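Local coordinates for protein VipE (Legionella pneumophila subsp. pneumophila str. Philadelphia 1, PDB 4QN8) that is an effector of Legionella pneumophila whose molecular activity is not established, this chain being the all-helical N-terminal part of the longer protein, at residues A[109-123]-A[141-154]. Residues are numbered along the deposited sequence; the frame is centred on the assembly and turned at random. Where two conformers were deposited one is given.
Sequences AFEMAHYPTKAEEHF and LKAVILNPIIAFFQ
Phe153 of the C-terminal helix sits as a knob in a hole formed by Ala109, Phe110, Ala113 and His114, a compact example of how small residues, here two alanines, leave room for a large one where helices pack. The axes of 109-114 and 141-154 approach to 8.2 Å and cross at -60°, and Ala109 and Ile150 are the pair whose CA atoms lie nearest; the methyl CB of Ala109 lies 3.6 Å from Ile149 CG2. Beside it Phe110, its CG anti to the backbone N (chi1 -177°), swings its ring edge to the face of Phe153 in a T-shaped pair, the planes 83° apart, with CD1 over the ring centre. Phe110 CB also rests over that face in a CH-pi contact. Val66 of helix 58-69 touches both side chains, tying the pair into the fold. Further along, Leu141 CD2 and Leu146 CD1 meet the buried Phe123 ring at its edge. Met112, a selenomethionine, reaches Leu146 CD1 with its SE at 3.5 Å and Ile150 CD1 with its CE, tentatively, since this is one of two deposited conformers.

The margins are polar and more open. At one, Gln154 NE2 donates to Ala113 O over 3.1 Å, nearly straight and on a carbonyl lone pair, and a water joins His114 NE2 to the backbone O of Phe153. At the other, the extended Lys142 chain passes across Phe123: CE stands 3.5 Å above the ring centre, and NZ continues over the same face as a cation-pi partner before forming a salt bridge with Glu120, modelled too short to be trusted in detail.

Apolar contacts thus fill the centre, whereas charge and amide groups fasten the borders; the lysine does both, spending its methylenes on the aromatic face and its ammonium, probably stabilised by ring and carboxylate together, on the polar margin.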
# COMPACT_ATOMS: atom_id res chain seq x y z
N ALA A 109 4.68 -2.97 -2.19
CA ALA A 109 4.69 -3.43 -3.58
C ALA A 109 5.30 -2.40 -4.53
O ALA A 109 5.98 -2.76 -5.49
CB ALA A 109 3.29 -3.80 -4.03
N PHE A 110 5.03 -1.13 -4.28
CA PHE A 110 5.55 -0.08 -5.16
C PHE A 110 7.05 0.01 -4.99
O PHE A 110 7.80 0.15 -5.96
CB PHE A 110 4.89 1.24 -4.80
CG PHE A 110 5.29 2.38 -5.68
CD1 PHE A 110 4.62 2.61 -6.87
CD2 PHE A 110 6.33 3.22 -5.31
CE1 PHE A 110 4.99 3.68 -7.69
CE2 PHE A 110 6.69 4.29 -6.12
CZ PHE A 110 6.02 4.52 -7.31
N GLU A 111 7.50 -0.07 -3.74
CA GLU A 111 8.94 -0.06 -3.50
C GLU A 111 9.59 -1.29 -4.10
O GLU A 111 10.71 -1.20 -4.61
CB GLU A 111 9.29 0.09 -2.01
CG GLU A 111 10.76 0.50 -1.82
CD GLU A 111 11.19 0.52 -0.36
OE1 GLU A 111 10.31 0.48 0.53
OE2 GLU A 111 12.42 0.60 -0.10
N MSE A 112 8.93 -2.45 -4.04
CA MSE A 112 9.53 -3.64 -4.63
C MSE A 112 9.55 -3.56 -6.15
O MSE A 112 10.42 -4.16 -6.80
CB MSE A 112 8.81 -4.90 -4.17
CG MSE A 112 8.95 -5.12 -2.68
SE MSE A 112 7.81 -6.56 -2.08
CE MSE A 112 8.85 -8.06 -2.74
N ALA A 113 8.60 -2.82 -6.72
CA ALA A 113 8.53 -2.72 -8.18
C ALA A 113 9.69 -1.91 -8.72
O ALA A 113 10.21 -2.19 -9.81
CB ALA A 113 7.22 -2.11 -8.59
N HIS A 114 10.09 -0.90 -7.97
CA HIS A 114 11.02 0.09 -8.53
C HIS A 114 12.37 0.08 -7.84
O HIS A 114 13.38 0.39 -8.45
CB HIS A 114 10.39 1.49 -8.49
CG HIS A 114 9.13 1.59 -9.29
ND1 HIS A 114 9.11 1.42 -10.66
CD2 HIS A 114 7.84 1.81 -8.92
CE1 HIS A 114 7.86 1.53 -11.10
NE2 HIS A 114 7.08 1.77 -10.06
N TYR A 115 12.37 -0.29 -6.56
CA TYR A 115 13.61 -0.33 -5.81
C TYR A 115 13.72 -1.64 -5.04
O TYR A 115 13.76 -1.64 -3.81
CB TYR A 115 13.67 0.85 -4.84
CG TYR A 115 13.43 2.19 -5.48
CD1 TYR A 115 14.41 2.80 -6.25
CD2 TYR A 115 12.20 2.83 -5.36
CE1 TYR A 115 14.19 4.01 -6.85
CE2 TYR A 115 11.97 4.06 -5.96
CZ TYR A 115 12.96 4.64 -6.70
OH TYR A 115 12.76 5.86 -7.31
N PRO A 116 13.78 -2.77 -5.76
CA PRO A 116 13.67 -4.07 -5.08
C PRO A 116 14.79 -4.38 -4.08
O PRO A 116 14.51 -5.03 -3.07
CB PRO A 116 13.69 -5.08 -6.23
CG PRO A 116 14.29 -4.37 -7.37
CD PRO A 116 13.87 -2.93 -7.23
N THR A 117 16.02 -3.96 -4.36
CA THR A 117 17.13 -4.23 -3.44
C THR A 117 16.92 -3.57 -2.08
O THR A 117 17.19 -4.18 -1.03
CB THR A 117 18.48 -3.75 -4.02
OG1 THR A 117 18.75 -4.44 -5.24
CG2 THR A 117 19.61 -4.01 -3.03
N LYS A 118 16.45 -2.33 -2.09
CA LYS A 118 16.16 -1.60 -0.86
C LYS A 118 14.93 -2.15 -0.15
O LYS A 118 14.89 -2.23 1.07
CB LYS A 118 15.96 -0.12 -1.18
CG LYS A 118 15.81 0.74 0.06
CD LYS A 118 17.00 0.56 1.00
CE LYS A 118 17.01 1.64 2.07
NZ LYS A 118 18.09 1.41 3.07
N ALA A 119 13.92 -2.54 -0.92
CA ALA A 119 12.66 -3.00 -0.34
C ALA A 119 12.81 -4.34 0.38
O ALA A 119 12.03 -4.67 1.29
CB ALA A 119 11.60 -3.09 -1.39
N GLU A 120 13.82 -5.10 -0.02
CA GLU A 120 14.06 -6.41 0.58
C GLU A 120 14.25 -6.34 2.10
O GLU A 120 13.93 -7.29 2.82
CB GLU A 120 15.26 -7.08 -0.08
CG GLU A 120 15.46 -8.51 0.33
CD GLU A 120 14.31 -9.42 -0.08
OE1 GLU A 120 13.45 -9.01 -0.91
OE2 GLU A 120 14.27 -10.55 0.44
N GLU A 121 14.76 -5.21 2.59
CA GLU A 121 15.03 -5.05 4.02
C GLU A 121 13.76 -5.10 4.89
O GLU A 121 13.83 -5.37 6.09
CB GLU A 121 15.80 -3.76 4.27
CG GLU A 121 17.13 -3.66 3.52
CD GLU A 121 17.82 -2.32 3.70
OE1 GLU A 121 17.36 -1.53 4.56
OE2 GLU A 121 18.82 -2.05 2.99
N HIS A 122 12.60 -4.85 4.29
CA HIS A 122 11.34 -4.83 5.04
C HIS A 122 10.97 -6.21 5.55
O HIS A 122 10.23 -6.34 6.53
CB HIS A 122 10.19 -4.29 4.20
CG HIS A 122 10.30 -2.84 3.86
ND1 HIS A 122 10.47 -1.86 4.81
CD2 HIS A 122 10.25 -2.20 2.66
CE1 HIS A 122 10.53 -0.68 4.22
NE2 HIS A 122 10.39 -0.86 2.92
N PHE A 123 11.47 -7.25 4.88
CA PHE A 123 11.14 -8.63 5.28
C PHE A 123 11.91 -9.07 6.51
O PHE A 123 11.65 -10.13 7.05
CB PHE A 123 11.36 -9.59 4.11
CG PHE A 123 10.48 -9.27 2.93
CD1 PHE A 123 9.18 -9.74 2.87
CD2 PHE A 123 10.94 -8.45 1.92
CE1 PHE A 123 8.36 -9.43 1.80
CE2 PHE A 123 10.12 -8.13 0.84
CZ PHE A 123 8.83 -8.62 0.78
N LEU A 141 4.26 -14.74 0.76
CA LEU A 141 4.04 -13.30 0.88
C LEU A 141 4.57 -12.61 -0.38
O LEU A 141 3.89 -11.76 -0.96
CB LEU A 141 4.72 -12.73 2.14
CG LEU A 141 4.69 -11.20 2.33
CD1 LEU A 141 3.24 -10.71 2.26
CD2 LEU A 141 5.34 -10.78 3.65
N LYS A 142 5.76 -13.01 -0.82
CA LYS A 142 6.35 -12.41 -2.01
C LYS A 142 5.71 -12.88 -3.31
O LYS A 142 5.36 -12.06 -4.18
CB LYS A 142 7.87 -12.68 -2.05
CG LYS A 142 8.65 -11.95 -0.97
CD LYS A 142 10.12 -12.31 -1.06
CE LYS A 142 10.94 -11.55 -0.02
NZ LYS A 142 12.37 -11.99 -0.07
N ALA A 143 5.57 -14.19 -3.46
CA ALA A 143 5.20 -14.77 -4.76
C ALA A 143 3.70 -14.73 -5.02
O ALA A 143 3.28 -14.69 -6.18
CB ALA A 143 5.72 -16.19 -4.88
N VAL A 144 2.90 -14.76 -3.96
CA VAL A 144 1.44 -14.80 -4.14
C VAL A 144 0.77 -13.50 -3.74
O VAL A 144 -0.03 -12.93 -4.50
CB VAL A 144 0.80 -15.96 -3.36
CG1 VAL A 144 -0.72 -15.91 -3.47
CG2 VAL A 144 1.35 -17.30 -3.86
N ILE A 145 1.09 -13.01 -2.54
CA ILE A 145 0.38 -11.86 -1.98
C ILE A 145 0.84 -10.53 -2.58
O ILE A 145 0.01 -9.73 -3.00
CB ILE A 145 0.46 -11.85 -0.44
CG1 ILE A 145 -0.28 -13.08 0.11
CG2 ILE A 145 -0.16 -10.60 0.13
CD1 ILE A 145 -0.21 -13.19 1.64
N LEU A 146 2.14 -10.32 -2.66
CA LEU A 146 2.67 -9.07 -3.21
C LEU A 146 2.75 -9.05 -4.75
O LEU A 146 2.57 -8.00 -5.38
CB LEU A 146 4.03 -8.76 -2.58
CG LEU A 146 3.93 -8.40 -1.09
CD1 LEU A 146 5.30 -8.40 -0.40
CD2 LEU A 146 3.28 -7.05 -0.92
N ASN A 147 3.01 -10.21 -5.35
CA ASN A 147 3.30 -10.31 -6.78
C ASN A 147 2.35 -9.63 -7.77
O ASN A 147 2.82 -8.94 -8.68
CB ASN A 147 3.55 -11.77 -7.20
CG ASN A 147 3.91 -11.90 -8.65
OD1 ASN A 147 5.03 -11.57 -9.06
ND2 ASN A 147 2.97 -12.40 -9.45
N PRO A 148 1.03 -9.81 -7.62
CA PRO A 148 0.14 -9.15 -8.58
C PRO A 148 0.18 -7.63 -8.47
O PRO A 148 -0.02 -6.91 -9.46
CB PRO A 148 -1.26 -9.68 -8.18
CG PRO A 148 -1.11 -10.12 -6.76
CD PRO A 148 0.29 -10.66 -6.66
N ILE A 149 0.42 -7.14 -7.26
CA ILE A 149 0.45 -5.71 -7.07
C ILE A 149 1.77 -5.15 -7.62
O ILE A 149 1.79 -4.12 -8.29
CB ILE A 149 0.27 -5.35 -5.59
CG1 ILE A 149 -0.90 -6.16 -5.03
CG2 ILE A 149 -0.03 -3.87 -5.43
CD1 ILE A 149 -1.20 -5.85 -3.60
N ILE A 150 2.87 -5.85 -7.35
CA ILE A 150 4.17 -5.46 -7.91
C ILE A 150 4.07 -5.43 -9.44
O ILE A 150 4.54 -4.50 -10.08
CB ILE A 150 5.30 -6.45 -7.49
CG1 ILE A 150 5.52 -6.39 -5.97
CG2 ILE A 150 6.59 -6.15 -8.24
CD1 ILE A 150 6.32 -7.58 -5.43
N ALA A 151 3.42 -6.45 -10.01
CA ALA A 151 3.31 -6.54 -11.47
C ALA A 151 2.51 -5.38 -12.04
O ALA A 151 2.78 -4.89 -13.15
CB ALA A 151 2.68 -7.87 -11.87
N PHE A 152 1.53 -4.91 -11.27
CA PHE A 152 0.72 -3.78 -11.69
C PHE A 152 1.56 -2.52 -11.79
O PHE A 152 1.48 -1.77 -12.76
CB PHE A 152 -0.44 -3.54 -10.71
CG PHE A 152 -1.15 -2.23 -10.93
CD1 PHE A 152 -2.12 -2.12 -11.91
CD2 PHE A 152 -0.83 -1.11 -10.18
CE1 PHE A 152 -2.77 -0.91 -12.14
CE2 PHE A 152 -1.47 0.10 -10.40
CZ PHE A 152 -2.45 0.20 -11.38
N PHE A 153 2.37 -2.26 -10.76
CA PHE A 153 3.20 -1.06 -10.76
C PHE A 153 4.28 -1.12 -11.84
O PHE A 153 4.71 -0.08 -12.36
CB PHE A 153 3.79 -0.84 -9.37
CG PHE A 153 2.79 -0.37 -8.36
CD1 PHE A 153 1.93 0.68 -8.65
CD2 PHE A 153 2.69 -0.98 -7.12
CE1 PHE A 153 1.00 1.13 -7.73
CE2 PHE A 153 1.75 -0.54 -6.19
CZ PHE A 153 0.90 0.51 -6.49
N GLN A 154 4.71 -2.32 -12.20
CA GLN A 154 5.76 -2.42 -13.20
C GLN A 154 5.24 -2.18 -14.61
O GLN A 154 5.96 -1.72 -15.48
CB GLN A 154 6.52 -3.74 -13.09
CG GLN A 154 7.35 -3.81 -11.82
CD GLN A 154 8.25 -5.01 -11.78
OE1 GLN A 154 7.89 -6.08 -12.28
NE2 GLN A 154 9.43 -4.84 -11.20
O HOH W 1 4.42 2.36 -10.89